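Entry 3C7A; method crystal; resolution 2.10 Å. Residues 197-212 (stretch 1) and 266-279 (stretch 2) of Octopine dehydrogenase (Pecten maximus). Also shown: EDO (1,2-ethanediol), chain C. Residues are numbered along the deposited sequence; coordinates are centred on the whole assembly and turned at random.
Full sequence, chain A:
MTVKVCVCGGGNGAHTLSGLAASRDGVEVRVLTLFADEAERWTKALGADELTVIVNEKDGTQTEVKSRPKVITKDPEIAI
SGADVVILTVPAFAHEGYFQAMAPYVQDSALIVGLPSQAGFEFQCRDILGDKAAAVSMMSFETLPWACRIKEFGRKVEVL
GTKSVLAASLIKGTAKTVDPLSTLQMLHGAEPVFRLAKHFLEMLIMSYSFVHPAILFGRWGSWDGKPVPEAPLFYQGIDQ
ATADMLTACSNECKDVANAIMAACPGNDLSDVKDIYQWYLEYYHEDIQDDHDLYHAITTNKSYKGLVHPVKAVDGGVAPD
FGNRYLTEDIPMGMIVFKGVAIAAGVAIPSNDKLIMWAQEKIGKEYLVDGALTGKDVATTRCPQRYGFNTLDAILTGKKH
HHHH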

# COMPACT_ATOMS: atom_id res chain seq x y z
N ALA A 197 -11.21 4.41 10.00
CA ALA A 197 -12.10 4.64 8.86
C ALA A 197 -13.40 3.85 9.00
O ALA A 197 -13.51 2.96 9.84
CB ALA A 197 -11.39 4.30 7.55
N LYS A 198 -14.39 4.18 8.16
CA LYS A 198 -15.74 3.59 8.24
C LYS A 198 -15.88 2.17 7.68
O LYS A 198 -16.60 1.36 8.26
CB LYS A 198 -16.77 4.52 7.60
CG LYS A 198 -17.16 5.73 8.44
CD LYS A 198 -18.19 6.59 7.72
CE LYS A 198 -18.77 7.68 8.62
NZ LYS A 198 -17.78 8.75 8.96
N HIS A 199 -15.21 1.89 6.56
CA HIS A 199 -15.37 0.60 5.85
C HIS A 199 -14.09 0.21 5.11
O HIS A 199 -13.32 1.08 4.70
CB HIS A 199 -16.54 0.70 4.86
CG HIS A 199 -17.16 -0.62 4.51
ND1 HIS A 199 -16.63 -1.47 3.56
CD2 HIS A 199 -18.28 -1.23 4.97
CE1 HIS A 199 -17.39 -2.54 3.46
NE2 HIS A 199 -18.40 -2.42 4.30
N PHE A 200 -13.86 -1.09 4.94
CA PHE A 200 -12.64 -1.58 4.28
C PHE A 200 -12.63 -1.37 2.75
O PHE A 200 -11.55 -1.28 2.15
CB PHE A 200 -12.31 -3.04 4.66
CG PHE A 200 -13.04 -4.09 3.85
CD1 PHE A 200 -14.33 -4.48 4.19
CD2 PHE A 200 -12.41 -4.71 2.77
CE1 PHE A 200 -15.00 -5.45 3.45
CE2 PHE A 200 -13.07 -5.69 2.03
CZ PHE A 200 -14.37 -6.06 2.37
N LEU A 201 -13.81 -1.29 2.15
CA LEU A 201 -13.94 -0.99 0.72
C LEU A 201 -13.76 0.51 0.42
O LEU A 201 -13.43 0.88 -0.71
CB LEU A 201 -15.27 -1.50 0.15
CG LEU A 201 -15.48 -3.01 -0.03
CD1 LEU A 201 -16.92 -3.30 -0.47
CD2 LEU A 201 -14.49 -3.62 -1.02
N GLU A 202 -13.99 1.34 1.44
CA GLU A 202 -13.67 2.77 1.38
C GLU A 202 -12.16 2.97 1.22
O GLU A 202 -11.71 3.73 0.36
CB GLU A 202 -14.18 3.50 2.64
CG GLU A 202 -13.81 4.98 2.73
CD GLU A 202 -13.79 5.52 4.16
OE1 GLU A 202 -14.60 5.07 5.00
OE2 GLU A 202 -12.95 6.41 4.45
N MET A 203 -11.39 2.26 2.06
CA MET A 203 -9.93 2.30 2.04
C MET A 203 -9.35 1.77 0.72
O MET A 203 -8.36 2.31 0.21
CB MET A 203 -9.37 1.51 3.24
CG MET A 203 -7.84 1.42 3.35
SD MET A 203 -6.98 2.98 3.69
CE MET A 203 -7.60 3.40 5.32
N LEU A 204 -9.99 0.74 0.17
CA LEU A 204 -9.56 0.11 -1.08
C LEU A 204 -9.57 1.08 -2.27
O LEU A 204 -8.56 1.22 -2.97
CB LEU A 204 -10.41 -1.14 -1.39
CG LEU A 204 -9.95 -2.15 -2.45
CD1 LEU A 204 -10.44 -3.55 -2.13
CD2 LEU A 204 -10.37 -1.75 -3.87
N ILE A 205 -10.70 1.75 -2.50
CA ILE A 205 -10.83 2.59 -3.71
C ILE A 205 -10.25 4.01 -3.58
O ILE A 205 -9.91 4.62 -4.60
CB ILE A 205 -12.29 2.62 -4.27
CG1 ILE A 205 -13.14 3.71 -3.61
CG2 ILE A 205 -12.96 1.24 -4.17
CD1 ILE A 205 -14.11 4.37 -4.57
N MET A 206 -10.12 4.50 -2.35
CA MET A 206 -9.48 5.81 -2.10
C MET A 206 -7.96 5.78 -2.31
O MET A 206 -7.27 6.76 -2.02
CB MET A 206 -9.83 6.34 -0.70
CG MET A 206 -11.20 7.01 -0.58
SD MET A 206 -11.34 8.65 -1.36
CE MET A 206 -10.32 9.65 -0.28
N SER A 207 -7.45 4.66 -2.82
CA SER A 207 -6.04 4.51 -3.20
C SER A 207 -5.68 5.36 -4.42
O SER A 207 -4.51 5.69 -4.63
CB SER A 207 -5.72 3.04 -3.50
OG SER A 207 -5.92 2.22 -2.36
N TYR A 208 -6.69 5.71 -5.23
CA TYR A 208 -6.51 6.44 -6.49
C TYR A 208 -5.42 5.81 -7.37
O TYR A 208 -4.47 6.49 -7.77
CB TYR A 208 -6.20 7.93 -6.25
CG TYR A 208 -7.28 8.75 -5.55
CD1 TYR A 208 -8.63 8.62 -5.89
CD2 TYR A 208 -6.93 9.70 -4.59
CE1 TYR A 208 -9.61 9.39 -5.25
CE2 TYR A 208 -7.90 10.48 -3.96
CZ TYR A 208 -9.23 10.32 -4.29
OH TYR A 208 -10.19 11.09 -3.66
N SER A 209 -5.57 4.52 -7.67
CA SER A 209 -4.56 3.74 -8.41
C SER A 209 -4.24 4.26 -9.82
O SER A 209 -3.22 3.90 -10.40
CB SER A 209 -4.97 2.26 -8.47
OG SER A 209 -5.00 1.67 -7.18
N PHE A 210 -5.12 5.11 -10.35
CA PHE A 210 -5.02 5.64 -11.71
C PHE A 210 -4.04 6.81 -11.90
O PHE A 210 -3.75 7.19 -13.04
CB PHE A 210 -6.42 6.05 -12.22
CG PHE A 210 -7.10 7.09 -11.36
CD1 PHE A 210 -6.84 8.45 -11.53
CD2 PHE A 210 -8.02 6.71 -10.38
CE1 PHE A 210 -7.47 9.41 -10.74
CE2 PHE A 210 -8.66 7.66 -9.58
CZ PHE A 210 -8.39 9.01 -9.76
N VAL A 211 -3.54 7.38 -10.80
CA VAL A 211 -2.78 8.64 -10.83
C VAL A 211 -1.48 8.61 -11.65
O VAL A 211 -1.31 9.40 -12.58
CB VAL A 211 -2.53 9.21 -9.39
CG1 VAL A 211 -1.57 10.40 -9.42
CG2 VAL A 211 -3.84 9.61 -8.73
N HIS A 212 -0.56 7.70 -11.30
CA HIS A 212 0.74 7.63 -11.98
C HIS A 212 0.69 7.13 -13.44
O HIS A 212 1.39 7.68 -14.29
CB HIS A 212 1.77 6.83 -11.16
CG HIS A 212 2.27 7.57 -9.95
ND1 HIS A 212 2.49 6.94 -8.74
CD2 HIS A 212 2.58 8.87 -9.77
CE1 HIS A 212 2.93 7.83 -7.87
NE2 HIS A 212 2.99 9.01 -8.46
N GLY A 266 -26.89 -1.19 4.75
CA GLY A 266 -26.18 -1.36 6.02
C GLY A 266 -24.67 -1.20 5.92
O GLY A 266 -23.97 -1.28 6.93
N ASN A 267 -24.17 -0.99 4.70
CA ASN A 267 -22.75 -0.75 4.47
C ASN A 267 -22.48 0.72 4.12
O ASN A 267 -22.92 1.21 3.08
CB ASN A 267 -22.22 -1.68 3.36
CG ASN A 267 -22.36 -3.16 3.70
OD1 ASN A 267 -21.41 -3.79 4.18
ND2 ASN A 267 -23.54 -3.72 3.46
N ASP A 268 -21.78 1.42 5.01
CA ASP A 268 -21.57 2.87 4.90
C ASP A 268 -20.29 3.24 4.14
O ASP A 268 -19.18 3.11 4.66
CB ASP A 268 -21.57 3.51 6.30
CG ASP A 268 -21.68 5.04 6.26
OD1 ASP A 268 -21.77 5.63 5.16
OD2 ASP A 268 -21.68 5.65 7.35
N LEU A 269 -20.47 3.71 2.91
CA LEU A 269 -19.36 4.13 2.05
C LEU A 269 -19.42 5.62 1.68
O LEU A 269 -18.91 6.04 0.64
CB LEU A 269 -19.32 3.26 0.77
CG LEU A 269 -18.61 1.90 0.79
CD1 LEU A 269 -19.40 0.83 1.56
CD2 LEU A 269 -18.34 1.42 -0.63
N SER A 270 -20.02 6.42 2.57
CA SER A 270 -20.28 7.84 2.30
C SER A 270 -19.06 8.77 2.36
O SER A 270 -19.14 9.92 1.92
CB SER A 270 -21.39 8.37 3.22
OG SER A 270 -21.02 8.26 4.59
N ASP A 271 -17.96 8.36 2.98
CA ASP A 271 -16.69 9.12 3.03
C ASP A 271 -15.75 9.03 1.75
O ASP A 271 -14.71 9.60 1.73
CB ASP A 271 -15.91 8.82 4.33
CG ASP A 271 -16.46 9.56 5.59
OD1 ASP A 271 -17.50 10.15 5.54
OD2 ASP A 271 -15.84 9.54 6.64
N VAL A 272 -16.16 8.27 0.76
CA VAL A 272 -15.58 8.34 -0.58
C VAL A 272 -15.85 9.71 -1.28
O VAL A 272 -16.98 10.06 -1.49
CB VAL A 272 -16.04 7.14 -1.50
CG1 VAL A 272 -15.55 7.30 -2.94
CG2 VAL A 272 -15.66 5.75 -0.94
N LYS A 273 -14.78 10.42 -1.62
CA LYS A 273 -14.80 11.82 -2.12
C LYS A 273 -14.09 12.22 -3.47
O LYS A 273 -13.26 11.51 -3.96
CB LYS A 273 -14.45 12.81 -1.03
CG LYS A 273 -13.04 12.75 -0.50
CD LYS A 273 -12.84 13.64 0.75
CE LYS A 273 -13.07 12.94 2.03
NZ LYS A 273 -12.68 13.60 3.24
N ASP A 274 -14.47 13.37 -4.04
CA ASP A 274 -13.78 13.88 -5.23
C ASP A 274 -12.30 14.14 -4.94
O ASP A 274 -11.94 14.55 -3.83
CB ASP A 274 -14.43 15.19 -5.71
CG ASP A 274 -15.90 15.03 -6.06
OD1 ASP A 274 -16.22 14.32 -7.04
OD2 ASP A 274 -16.75 15.65 -5.37
N ILE A 275 -11.45 13.92 -5.94
CA ILE A 275 -10.00 14.16 -5.81
C ILE A 275 -9.66 15.66 -5.66
O ILE A 275 -8.69 16.00 -4.98
CB ILE A 275 -9.19 13.48 -6.97
CG1 ILE A 275 -7.68 13.49 -6.66
CG2 ILE A 275 -9.51 14.11 -8.34
CD1 ILE A 275 -6.87 12.46 -7.44
N TYR A 276 -10.47 16.53 -6.26
CA TYR A 276 -10.32 17.98 -6.12
C TYR A 276 -10.59 18.44 -4.68
O TYR A 276 -9.90 19.33 -4.17
CB TYR A 276 -11.24 18.71 -7.12
CG TYR A 276 -11.26 20.23 -6.99
CD1 TYR A 276 -10.19 21.01 -7.42
CD2 TYR A 276 -12.38 20.88 -6.45
CE1 TYR A 276 -10.22 22.41 -7.32
CE2 TYR A 276 -12.41 22.27 -6.34
CZ TYR A 276 -11.33 23.03 -6.77
OH TYR A 276 -11.37 24.40 -6.66
N GLN A 277 -11.58 17.82 -4.04
CA GLN A 277 -11.90 18.08 -2.64
C GLN A 277 -10.76 17.63 -1.71
O GLN A 277 -10.46 18.30 -0.72
CB GLN A 277 -13.21 17.37 -2.25
CG GLN A 277 -13.77 17.77 -0.88
CD GLN A 277 -15.00 16.96 -0.47
OE1 GLN A 277 -15.86 16.64 -1.29
NE2 GLN A 277 -15.08 16.63 0.81
N TRP A 278 -10.13 16.51 -2.06
CA TRP A 278 -9.00 15.96 -1.29
C TRP A 278 -7.77 16.88 -1.29
O TRP A 278 -7.14 17.07 -0.25
CB TRP A 278 -8.63 14.56 -1.80
CG TRP A 278 -7.49 13.91 -1.05
CD1 TRP A 278 -7.57 13.24 0.14
CD2 TRP A 278 -6.11 13.87 -1.44
NE1 TRP A 278 -6.33 12.79 0.51
CE2 TRP A 278 -5.41 13.16 -0.43
CE3 TRP A 278 -5.39 14.36 -2.54
CZ2 TRP A 278 -4.03 12.93 -0.49
CZ3 TRP A 278 -4.02 14.14 -2.60
CH2 TRP A 278 -3.36 13.43 -1.58
N TYR A 279 -7.44 17.44 -2.45
CA TYR A 279 -6.29 18.33 -2.60
C TYR A 279 -6.38 19.61 -1.76
O TYR A 279 -5.38 20.03 -1.16
CB TYR A 279 -6.06 18.69 -4.07
CG TYR A 279 -5.07 17.79 -4.79
CD1 TYR A 279 -3.70 18.01 -4.69
CD2 TYR A 279 -5.51 16.72 -5.57
CE1 TYR A 279 -2.78 17.18 -5.35
CE2 TYR A 279 -4.60 15.89 -6.23
CZ TYR A 279 -3.24 16.12 -6.11
OH TYR A 279 -2.35 15.31 -6.76
C1 EDO C . -4.94 9.44 -1.06
O1 EDO C . -4.79 8.40 -2.03
C2 EDO C . -5.40 8.85 0.27
O2 EDO C . -4.32 8.14 0.88
O HOH W 1 -17.15 5.61 4.18
O HOH W 2 -12.17 9.13 2.79
O HOH W 3 -13.31 7.87 6.79

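The two stretches lie side by side, and their contact combines apolar side chains that fill hollows with polar groups that bond beside them. At one end H199 lies over L269. The CD1 methyl of L269 sits 4.0 Å from the centroid of the H199 ring and only 11° off its normal, so a rounded methyl covers a flat face in a CH-pi contact. An imidazole suits this place because its edge remains free for polar work: H199 ND1 accepts from L201 N at 3.2 Å, capping the helix that follows, while H199 NE2 donates a weak hydrogen bond to N267 OD1 at 3.3 Å. The other methyl of L269, CD2, reaches L201 CB at 4.3 Å.

Beside this pair the contact is more polar. K198 runs extended through chi2 and chi3 (both t) and turns its tip at chi4 (p), where NZ forms a salt bridge with D271 OD2 at 3.1 Å. The carboxylate of E202 does not bond directly to D271; three waters bridge the two residues, each donating to the E202 carboxylate, and one also accepts from D271 N and donates to D268 O.

Farther along, V272 presents a compact branched side chain. V272 CG1 packs 3.6 Å from I205 CD1, and V272 CG2 lies 4.2 Å from both E202 CG and I205 CD1. M206, flexible and unbranched, bends through three m rotamers and lays its sulfur near the backbone, with SD 3.9 Å from K273 N.

At the far end the methyl-on-ring motif recurs with the same roles, ring from the first stretch and methyl from the second: I275 CD1 stands 4.1 Å from the centroid of the Y208 ring, over its face. I275 CD1 is also 4.4 Å from both F210 CZ and V211 CG2, filling the hollow these three residues form. Tyrosine combines an apolar face with a polar tip, and Y208 OH donates to K273 O at 3.1 Å.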